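PDB 7DMB: putative methyltransferase from Emericella variicolor, which probably transfers methyl groups from S-adenosyl-L-methionine, acting in trans during the polyketide stage of calbistrin biosynthesis. Local coordinates for residues A[71-76]-A[92-97]; A[260-265]-A[286-291]; A[293-298]-A[306-311]. All coordinates share one frame; numbering follows the deposited sequence.

Contact 1 of 3, residues A[71-76]-A[92-97]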
loop_
_atom_site.group_PDB
_atom_site.type_symbol
_atom_site.label_atom_id
_atom_site.label_comp_id
_atom_site.label_asym_id
_atom_site.label_seq_id
_atom_site.Cartn_x
_atom_site.Cartn_y
_atom_site.Cartn_z
ATOM N N ILE A 71 -13.649 -9.414 -16.888
ATOM C CA ILE A 71 -14.575 -9.849 -17.938
ATOM C C ILE A 71 -14.872 -11.335 -17.796
ATOM O O ILE A 71 -16.029 -11.770 -17.852
ATOM C CB ILE A 71 -13.988 -9.541 -19.328
ATOM C CG1 ILE A 71 -13.831 -8.028 -19.545
ATOM C CG2 ILE A 71 -14.852 -10.194 -20.432
ATOM C CD1 ILE A 71 -12.895 -7.665 -20.727
ATOM N N GLN A 72 -13.819 -12.132 -17.591
ATOM C CA GLN A 72 -13.945 -13.576 -17.475
ATOM C C GLN A 72 -14.719 -13.989 -16.238
ATOM O O GLN A 72 -15.188 -15.124 -16.174
ATOM C CB GLN A 72 -12.548 -14.220 -17.458
ATOM C CG GLN A 72 -12.482 -15.626 -18.043
ATOM C CD GLN A 72 -12.630 -15.654 -19.556
ATOM O OE1 GLN A 72 -12.743 -14.621 -20.201
ATOM N NE2 GLN A 72 -12.625 -16.849 -20.124
ATOM N N MET A 73 -14.849 -13.096 -15.249
ATOM C CA MET A 73 -15.540 -13.420 -14.008
ATOM C C MET A 73 -17.046 -13.211 -14.068
ATOM O O MET A 73 -17.757 -13.705 -13.185
ATOM C CB MET A 73 -14.976 -12.574 -12.867
ATOM C CG MET A 73 -13.668 -13.096 -12.332
ATOM S SD MET A 73 -12.703 -11.775 -11.578
ATOM C CE MET A 73 -13.509 -11.687 -9.975
ATOM N N GLN A 74 -17.544 -12.498 -15.074
ATOM C CA GLN A 74 -18.932 -12.040 -15.051
ATOM C C GLN A 74 -19.905 -13.210 -14.960
ATOM O O GLN A 74 -20.750 -13.263 -14.060
ATOM C CB GLN A 74 -19.223 -11.179 -16.285
ATOM C CG GLN A 74 -18.412 -9.887 -16.296
ATOM C CD GLN A 74 -18.626 -9.054 -15.039
ATOM O OE1 GLN A 74 -19.772 -8.737 -14.682
ATOM N NE2 GLN A 74 -17.526 -8.686 -14.362
ATOM N N GLU A 75 -19.802 -14.164 -15.886
ATOM C CA GLU A 75 -20.760 -15.263 -15.882
ATOM C C GLU A 75 -20.570 -16.144 -14.656
ATOM O O GLU A 75 -21.548 -16.652 -14.092
ATOM C CB GLU A 75 -20.637 -16.089 -17.170
ATOM C CG GLU A 75 -21.717 -17.171 -17.272
ATOM C CD GLU A 75 -21.588 -18.055 -18.503
ATOM O OE1 GLU A 75 -20.947 -17.632 -19.491
ATOM O OE2 GLU A 75 -22.139 -19.179 -18.479
ATOM N N LYS A 76 -19.324 -16.294 -14.211
ATOM C CA LYS A 76 -19.042 -17.074 -13.015
ATOM C C LYS A 76 -19.678 -16.430 -11.785
ATOM O O LYS A 76 -20.329 -17.106 -10.976
ATOM C CB LYS A 76 -17.522 -17.202 -12.852
ATOM C CG LYS A 76 -17.047 -18.566 -12.409
ATOM C CD LYS A 76 -15.519 -18.684 -12.384
ATOM C CE LYS A 76 -15.050 -19.499 -11.178
ATOM N NZ LYS A 76 -13.626 -19.814 -11.247
ATOM N N ASN A 92 -21.787 -6.677 -7.704
ATOM C CA ASN A 92 -22.472 -5.507 -8.252
ATOM C C ASN A 92 -21.476 -4.482 -8.776
ATOM O O ASN A 92 -21.635 -3.959 -9.885
ATOM C CB ASN A 92 -23.374 -4.875 -7.190
ATOM C CG ASN A 92 -24.596 -5.725 -6.881
ATOM O OD1 ASN A 92 -24.993 -6.594 -7.671
ATOM N ND2 ASN A 92 -25.206 -5.475 -5.727
ATOM N N TRP A 93 -20.444 -4.171 -7.978
ATOM C CA TRP A 93 -19.397 -3.261 -8.439
ATOM C C TRP A 93 -18.729 -3.778 -9.708
ATOM O O TRP A 93 -18.525 -3.021 -10.664
ATOM C CB TRP A 93 -18.339 -3.040 -7.347
ATOM C CG TRP A 93 -17.149 -2.300 -7.895
ATOM C CD1 TRP A 93 -17.064 -0.959 -8.143
ATOM C CD2 TRP A 93 -15.904 -2.864 -8.324
ATOM N NE1 TRP A 93 -15.838 -0.651 -8.676
ATOM C CE2 TRP A 93 -15.108 -1.802 -8.804
ATOM C CE3 TRP A 93 -15.384 -4.158 -8.344
ATOM C CZ2 TRP A 93 -13.820 -1.996 -9.294
ATOM C CZ3 TRP A 93 -14.091 -4.345 -8.823
ATOM C CH2 TRP A 93 -13.328 -3.272 -9.291
ATOM N N LEU A 94 -18.373 -5.063 -9.740
ATOM C CA LEU A 94 -17.664 -5.579 -10.908
ATOM C C LEU A 94 -18.540 -5.541 -12.159
ATOM O O LEU A 94 -18.045 -5.224 -13.242
ATOM C CB LEU A 94 -17.147 -6.995 -10.649
ATOM C CG LEU A 94 -15.959 -7.379 -11.546
ATOM C CD1 LEU A 94 -14.897 -6.330 -11.495
ATOM C CD2 LEU A 94 -15.385 -8.719 -11.169
ATOM N N ALA A 95 -19.839 -5.848 -12.030
ATOM C CA ALA A 95 -20.757 -5.721 -13.165
ATOM C C ALA A 95 -20.786 -4.298 -13.706
ATOM O O ALA A 95 -20.895 -4.094 -14.919
ATOM C CB ALA A 95 -22.177 -6.138 -12.771
ATOM N N SER A 96 -20.700 -3.300 -12.824
ATOM C CA SER A 96 -20.749 -1.919 -13.290
ATOM C C SER A 96 -19.444 -1.520 -13.972
ATOM O O SER A 96 -19.454 -0.775 -14.958
ATOM C CB SER A 96 -21.076 -0.988 -12.125
ATOM O OG SER A 96 -19.904 -0.622 -11.428
ATOM N N GLU A 97 -18.307 -2.031 -13.489
ATOM C CA GLU A 97 -17.043 -1.747 -14.167
ATOM C C GLU A 97 -16.981 -2.458 -15.520
ATOM O O GLU A 97 -16.541 -1.873 -16.513
ATOM C CB GLU A 97 -15.870 -2.132 -13.259
ATOM C CG GLU A 97 -14.576 -1.328 -13.461
ATOM C CD GLU A 97 -14.700 0.172 -13.159
ATOM O OE1 GLU A 97 -15.524 0.583 -12.322
ATOM O OE2 GLU A 97 -13.939 0.954 -13.754
#

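Contact 2 of 3, residues A[260-265]-A[286-291]. With SAH (S-adenosyl-L-homocysteine), chain C.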
loop_
_atom_site.group_PDB
_atom_site.type_symbol
_atom_site.label_atom_id
_atom_site.label_comp_id
_atom_site.label_asym_id
_atom_site.label_seq_id
_atom_site.Cartn_x
_atom_site.Cartn_y
_atom_site.Cartn_z
ATOM N N LEU A 260 0.674 -4.562 17.478
ATOM C CA LEU A 260 0.117 -3.234 17.715
ATOM C C LEU A 260 -1.068 -2.995 16.793
ATOM O O LEU A 260 -0.968 -3.173 15.569
ATOM C CB LEU A 260 1.157 -2.137 17.504
ATOM C CG LEU A 260 0.549 -0.734 17.520
ATOM C CD1 LEU A 260 -0.002 -0.431 18.916
ATOM C CD2 LEU A 260 1.565 0.315 17.128
ATOM N N ASP A 261 -2.183 -2.590 17.401
ATOM C CA ASP A 261 -3.397 -2.168 16.712
ATOM C C ASP A 261 -3.436 -0.647 16.767
ATOM O O ASP A 261 -3.743 -0.073 17.818
ATOM C CB ASP A 261 -4.623 -2.776 17.391
ATOM C CG ASP A 261 -5.940 -2.394 16.716
ATOM O OD1 ASP A 261 -6.961 -3.003 17.097
ATOM O OD2 ASP A 261 -5.970 -1.482 15.844
ATOM N N ILE A 262 -3.134 0.008 15.639
ATOM C CA ILE A 262 -3.045 1.471 15.635
ATOM C C ILE A 262 -4.409 2.146 15.694
ATOM O O ILE A 262 -4.478 3.362 15.942
ATOM C CB ILE A 262 -2.224 1.949 14.419
ATOM C CG1 ILE A 262 -1.739 3.402 14.585
ATOM C CG2 ILE A 262 -3.013 1.774 13.119
ATOM C CD1 ILE A 262 -0.884 3.675 15.815
ATOM N N SER A 263 -5.505 1.399 15.518
ATOM C CA SER A 263 -6.827 1.989 15.733
ATOM C C SER A 263 -7.154 2.207 17.210
ATOM O O SER A 263 -8.196 2.797 17.503
ATOM C CB SER A 263 -7.935 1.135 15.088
ATOM O OG SER A 263 -8.078 -0.155 15.680
ATOM N N LYS A 264 -6.298 1.762 18.131
ATOM C CA LYS A 264 -6.542 1.855 19.561
ATOM C C LYS A 264 -5.317 2.434 20.249
ATOM O O LYS A 264 -4.219 2.458 19.687
ATOM C CB LYS A 264 -6.873 0.490 20.175
ATOM C CG LYS A 264 -8.169 -0.096 19.661
ATOM C CD LYS A 264 -8.326 -1.541 20.089
ATOM C CE LYS A 264 -9.440 -2.196 19.293
ATOM N NZ LYS A 264 -10.544 -2.671 20.151
ATOM N N ASP A 265 -5.514 2.888 21.488
ATOM C CA ASP A 265 -4.465 3.581 22.228
ATOM C C ASP A 265 -3.205 2.715 22.332
ATOM O O ASP A 265 -3.270 1.595 22.869
ATOM C CB ASP A 265 -4.948 3.964 23.627
ATOM C CG ASP A 265 -3.819 4.448 24.507
ATOM O OD1 ASP A 265 -2.956 5.205 24.012
ATOM O OD2 ASP A 265 -3.788 4.069 25.696
ATOM N N HIS A 286 -5.169 3.194 5.929
ATOM C CA HIS A 286 -6.490 3.201 5.302
ATOM C C HIS A 286 -7.316 1.973 5.675
ATOM O O HIS A 286 -8.530 1.964 5.431
ATOM C CB HIS A 286 -6.377 3.318 3.773
ATOM C CG HIS A 286 -5.899 2.073 3.088
ATOM N ND1 HIS A 286 -4.732 2.032 2.355
ATOM C CD2 HIS A 286 -6.441 0.834 3.001
ATOM C CE1 HIS A 286 -4.572 0.822 1.852
ATOM N NE2 HIS A 286 -5.592 0.074 2.234
ATOM N N ALA A 287 -6.680 0.930 6.231
ATOM C CA ALA A 287 -7.400 -0.250 6.700
ATOM C C ALA A 287 -8.042 -0.048 8.068
ATOM O O ALA A 287 -8.796 -0.917 8.520
ATOM C CB ALA A 287 -6.467 -1.470 6.742
ATOM N N THR A 288 -7.791 1.055 8.712
ATOM C CA THR A 288 -8.391 1.320 10.006
ATOM C C THR A 288 -9.721 2.042 9.827
ATOM O O THR A 288 -9.956 2.678 8.792
ATOM C CB THR A 288 -7.429 2.145 10.864
ATOM O OG1 THR A 288 -7.334 3.482 10.348
ATOM C CG2 THR A 288 -6.055 1.505 10.850
ATOM N N PRO A 289 -10.625 1.943 10.816
ATOM C CA PRO A 289 -11.988 2.466 10.617
ATOM C C PRO A 289 -12.100 3.982 10.678
ATOM O O PRO A 289 -12.999 4.552 10.038
ATOM C CB PRO A 289 -12.805 1.791 11.734
ATOM C CG PRO A 289 -11.819 1.234 12.691
ATOM C CD PRO A 289 -10.542 1.002 11.947
ATOM N N CYS A 290 -11.218 4.666 11.393
ATOM C CA CYS A 290 -11.393 6.098 11.596
ATOM C C CYS A 290 -10.010 6.731 11.509
ATOM O O CYS A 290 -9.185 6.546 12.405
ATOM C CB CYS A 290 -12.065 6.358 12.955
ATOM S SG CYS A 290 -12.171 8.081 13.460
ATOM N N LEU A 291 -9.742 7.456 10.428
ATOM C CA LEU A 291 -8.368 7.881 10.174
ATOM C C LEU A 291 -7.878 8.865 11.229
ATOM O O LEU A 291 -6.705 8.827 11.617
ATOM C CB LEU A 291 -8.238 8.488 8.777
ATOM C CG LEU A 291 -8.585 7.548 7.631
ATOM C CD1 LEU A 291 -8.217 8.196 6.332
ATOM C CD2 LEU A 291 -7.862 6.198 7.814
HETATM N N SAH C . 2.991 -2.996 4.988
HETATM C CA SAH C . 2.387 -4.156 4.278
HETATM C CB SAH C . 1.520 -3.714 3.094
HETATM C CG SAH C . 0.130 -3.282 3.508
HETATM S SD SAH C . -0.935 -4.642 4.079
HETATM C C SAH C . 3.502 -5.083 3.786
HETATM O O SAH C . 3.303 -6.309 3.920
HETATM O OXT SAH C . 4.533 -4.544 3.318
HETATM C "C5'" SAH C . -1.644 -3.917 5.581
HETATM C "C4'" SAH C . -0.984 -4.449 6.835
HETATM O "O4'" SAH C . -1.466 -3.693 7.973
HETATM C "C3'" SAH C . -1.297 -5.919 7.125
HETATM O "O3'" SAH C . -0.092 -6.602 7.445
HETATM C "C2'" SAH C . -2.285 -5.844 8.294
HETATM O "O2'" SAH C . -2.245 -6.945 9.177
HETATM C "C1'" SAH C . -1.839 -4.573 9.005
HETATM N N9 SAH C . -2.911 -3.944 9.768
HETATM C C8 SAH C . -4.240 -3.942 9.428
HETATM N N7 SAH C . -4.997 -3.297 10.278
HETATM C C5 SAH C . -4.115 -2.853 11.252
HETATM C C6 SAH C . -4.309 -2.107 12.431
HETATM N N6 SAH C . -5.498 -1.674 12.840
HETATM N N1 SAH C . -3.215 -1.830 13.182
HETATM C C2 SAH C . -2.023 -2.274 12.763
HETATM N N3 SAH C . -1.722 -2.977 11.674
HETATM C C4 SAH C . -2.823 -3.243 10.948
#

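Contact 3 of 3, residues A[293-298]-A[306-311]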
loop_
_atom_site.group_PDB
_atom_site.type_symbol
_atom_site.label_atom_id
_atom_site.label_comp_id
_atom_site.label_asym_id
_atom_site.label_seq_id
_atom_site.Cartn_x
_atom_site.Cartn_y
_atom_site.Cartn_z
ATOM N N GLU A 293 -8.703 9.164 14.477
ATOM C CA GLU A 293 -8.308 8.456 15.692
ATOM C C GLU A 293 -7.016 7.683 15.472
ATOM O O GLU A 293 -6.143 7.639 16.353
ATOM C CB GLU A 293 -9.429 7.521 16.138
ATOM C CG GLU A 293 -10.382 8.135 17.158
ATOM C CD GLU A 293 -11.501 7.181 17.534
ATOM O OE1 GLU A 293 -11.222 5.967 17.638
ATOM O OE2 GLU A 293 -12.653 7.636 17.726
ATOM N N THR A 294 -6.870 7.095 14.286
ATOM C CA THR A 294 -5.635 6.412 13.913
ATOM C C THR A 294 -4.454 7.366 13.907
ATOM O O THR A 294 -3.378 7.051 14.435
ATOM C CB THR A 294 -5.794 5.781 12.539
ATOM O OG1 THR A 294 -6.586 4.602 12.672
ATOM C CG2 THR A 294 -4.416 5.451 11.927
ATOM N N LEU A 295 -4.624 8.536 13.290
ATOM C CA LEU A 295 -3.519 9.481 13.260
ATOM C C LEU A 295 -3.212 10.048 14.656
ATOM O O LEU A 295 -2.040 10.269 14.983
ATOM C CB LEU A 295 -3.820 10.576 12.225
ATOM C CG LEU A 295 -3.803 10.099 10.757
ATOM C CD1 LEU A 295 -4.538 11.028 9.801
ATOM C CD2 LEU A 295 -2.382 9.885 10.248
ATOM N N LYS A 296 -4.227 10.240 15.512
ATOM C CA LYS A 296 -3.958 10.649 16.893
ATOM C C LYS A 296 -3.176 9.581 17.650
ATOM O O LYS A 296 -2.369 9.905 18.538
ATOM C CB LYS A 296 -5.259 10.951 17.644
ATOM C CG LYS A 296 -6.036 12.184 17.152
ATOM C CD LYS A 296 -7.373 12.358 17.908
ATOM C CE LYS A 296 -8.074 13.655 17.506
ATOM N NZ LYS A 296 -9.224 13.986 18.387
ATOM N N ASN A 297 -3.401 8.309 17.328
ATOM C CA ASN A 297 -2.627 7.254 17.973
ATOM C C ASN A 297 -1.197 7.227 17.450
ATOM O O ASN A 297 -0.266 6.958 18.221
ATOM C CB ASN A 297 -3.312 5.901 17.788
ATOM C CG ASN A 297 -4.584 5.773 18.621
ATOM O OD1 ASN A 297 -4.732 6.424 19.665
ATOM N ND2 ASN A 297 -5.517 4.947 18.153
ATOM N N VAL A 298 -0.993 7.544 16.165
ATOM C CA VAL A 298 0.373 7.699 15.664
ATOM C C VAL A 298 1.072 8.861 16.369
ATOM O O VAL A 298 2.252 8.768 16.723
ATOM C CB VAL A 298 0.375 7.881 14.136
ATOM C CG1 VAL A 298 1.772 8.250 13.655
ATOM C CG2 VAL A 298 -0.095 6.615 13.440
ATOM N N GLY A 306 8.771 14.663 16.115
ATOM C CA GLY A 306 8.758 13.461 15.303
ATOM C C GLY A 306 7.927 13.585 14.019
ATOM O O GLY A 306 7.218 14.564 13.787
ATOM N N PHE A 307 8.034 12.550 13.177
ATOM C CA PHE A 307 7.448 12.529 11.843
ATOM C C PHE A 307 6.714 11.222 11.605
ATOM O O PHE A 307 7.167 10.148 12.025
ATOM C CB PHE A 307 8.516 12.680 10.732
ATOM C CG PHE A 307 8.946 14.100 10.471
ATOM C CD1 PHE A 307 8.287 14.886 9.532
ATOM C CD2 PHE A 307 10.024 14.649 11.155
ATOM C CE1 PHE A 307 8.694 16.180 9.285
ATOM C CE2 PHE A 307 10.424 15.947 10.918
ATOM C CZ PHE A 307 9.774 16.710 9.984
ATOM N N LEU A 308 5.585 11.324 10.910
ATOM C CA LEU A 308 4.941 10.180 10.280
ATOM C C LEU A 308 5.335 10.157 8.807
ATOM O O LEU A 308 5.155 11.154 8.098
ATOM C CB LEU A 308 3.421 10.259 10.422
ATOM C CG LEU A 308 2.643 9.333 9.477
ATOM C CD1 LEU A 308 2.938 7.857 9.768
ATOM C CD2 LEU A 308 1.168 9.637 9.581
ATOM N N PHE A 309 5.891 9.040 8.351
ATOM C CA PHE A 309 6.059 8.807 6.926
ATOM C C PHE A 309 5.030 7.768 6.515
ATOM O O PHE A 309 5.070 6.622 6.983
ATOM C CB PHE A 309 7.474 8.361 6.558
ATOM C CG PHE A 309 7.588 7.887 5.143
ATOM C CD1 PHE A 309 7.495 8.779 4.091
ATOM C CD2 PHE A 309 7.720 6.543 4.858
ATOM C CE1 PHE A 309 7.560 8.338 2.782
ATOM C CE2 PHE A 309 7.801 6.109 3.561
ATOM C CZ PHE A 309 7.706 7.009 2.521
ATOM N N ASN A 310 4.105 8.180 5.655
ATOM C CA ASN A 310 2.899 7.416 5.345
ATOM C C ASN A 310 2.834 7.184 3.835
ATOM O O ASN A 310 2.655 8.128 3.057
ATOM C CB ASN A 310 1.664 8.158 5.861
ATOM C CG ASN A 310 0.381 7.342 5.758
ATOM O OD1 ASN A 310 0.386 6.113 5.824
ATOM N ND2 ASN A 310 -0.733 8.041 5.607
ATOM N N GLN A 311 3.011 5.938 3.421
ATOM C CA GLN A 311 2.916 5.554 2.018
ATOM C C GLN A 311 1.524 4.980 1.787
ATOM O O GLN A 311 1.160 3.977 2.416
ATOM C CB GLN A 311 3.998 4.529 1.678
ATOM C CG GLN A 311 4.224 4.247 0.191
ATOM C CD GLN A 311 5.371 3.276 -0.025
ATOM O OE1 GLN A 311 5.315 2.116 0.407
ATOM N NE2 GLN A 311 6.431 3.749 -0.677
#

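Contact 1 of 3, residues A[71-76]-A[92-97]
Leu94 of helix 85-101 projects toward helix 56-79 and is met there by Gln74 and Met73, with Ala95 at the margin. The two helix segments run at 130° to each other, nearer antiparallel than parallel, and their axes pass 9.9 Å apart. The Gln74 chain folds back at its second torsion (chi2 -56°), which brings the amide over to the facing helix although its CB does not point there. Its two ends then touch different neighbours: NE2 lies 3.5 Å from Leu94 CG and is also near CD2, while OE1 is 3.5 Å from Ala95 CA and also approaches the Ala95 methyl. Neither atom makes a hydrogen bond across the contact; NE2 instead bonds to Ala70 O one turn earlier in its own helix, which limits rotation of the amide while NE2 rests against the leucine. On Leu94 the CD2 methyl does most of the remaining touching. Met73 reaches it with the end of its chain, CE coming to 3.7 Å from Leu94 CD2, and the two side chains cross at about a right angle. The result is one aliphatic branch held between a thioether methyl and an amide nitrogen. Beyond it, Met73 continues onto Val149 and Val153 of helix 140-157, and Leu94 also packs on Ala70 and Leu77, so the pair of helices joins a wider all-helical bundle.

Contact 2 of 3, residues A[260-265]-A[286-291]
Ile262 and Ser263 meet Thr288 and Pro289 beside the adenine of S-adenosyl-L-homocysteine, in the cofactor pocket of a Rossmann-like methyltransferase fold. The two loops follow strands 255-259 and 276-282 of the central sheet. Methyl meets methyl where Ile262 CG2 lies 3.8 Å from Thr288 CG2, and both lie over one face of the adenine, Ile262 CG2 above N1 and Thr288 CG2 above N6. Thr288 turns its hydroxyl away from this apolar patch: chi1 of 71° puts OG1 between the backbone N and the carbonyl carbon, where it pairs with Leu285 O and Thr294 OG1. Further out, Ser263 CB rests 4.1 Å from Pro289 CD at the more open margin. Of the two segments, 260-265 supplies the hydrogen bonds to the base: Ile262 N donates to N1 of the ligand over 3.1 Å at a fairly straight 162°, and N6 donates to Asp261 OD2 at 3.0 Å. Asp236 binds the same ligand elsewhere. A type I turn from Asp261 to Lys264 presents these groups, and an Asx turn reinforces it: Ser263 N donates to Asp261 OD2 over 2.9 Å, arriving on the anti side and 35° out of the carboxylate plane.

Contact 3 of 3, residues A[293-298]-A[306-311]
Leu295, Val298 and Leu308 make this contact with aliphatic groups, mostly methyls, and no flat group takes part. The rings of strand 306-313 belong to its other side: Phe307 points away from the helix and meets His362 edge-to-face, while Phe309 packs on Leu49 and Ile280. What lies between helix 291-301 and the strand is therefore a forked leucine and two helix side chains one turn apart. Leu308 carries CG anti to its backbone N (chi1 164°), an extended first torsion that holds the fork out toward the helix, one prong for each partner. CD2 meets Leu295 CD2 at 3.6 Å. CD1 lies 4.1 Å from Val298 CG1, and that same valine methyl is 4.1 Å from Leu308 CB, so it rests against the base of the leucine as well as one prong. Both helix side chains cross Leu308 at about a right angle. They approach differently, however: the CB of Val298 points at the strand, whereas Leu295 comes in only with the end of its chain. Between the backbones, the CA atoms of Val298 and Leu308 stand 7.5 Å apart. Strand 276-282, helix 291-301 and the parallel strand 306-313 form a beta-alpha-beta crossover, and this is the packing of its helix on its second strand. Val279 and Leu353 extend the apolar layer. With no hydrogen bond or charge across the interface and with all three side chains buried, this contact is held by apolar packing and exclusion of water, while side-chain bonds from Thr294 and Asn297 reach the 286-291 and 260-265 loops.

Overall arrangement
Contact 3 is fully buried, whereas contacts 1 and 2 are partly buried, contact 2 with an exposed margin at Pro289. Contact 1 stands apart in the helical region, its centre about 31 Å from that of contact 2 and about 37 Å from that of contact 3, and joins helix to helix. Contacts 2 and 3 belong to one Rossmann-like domain, with centres about 10 Å apart, and share helix 291-301: segment 286-291 leads into it, and Asn297 returns from it to bond Ile262 O. Chemistry follows place. Aliphatic carbons alone make contact 3, a side-chain amide enters contact 1, and contact 2 combines a small apolar patch with the polar groups that hold adenine.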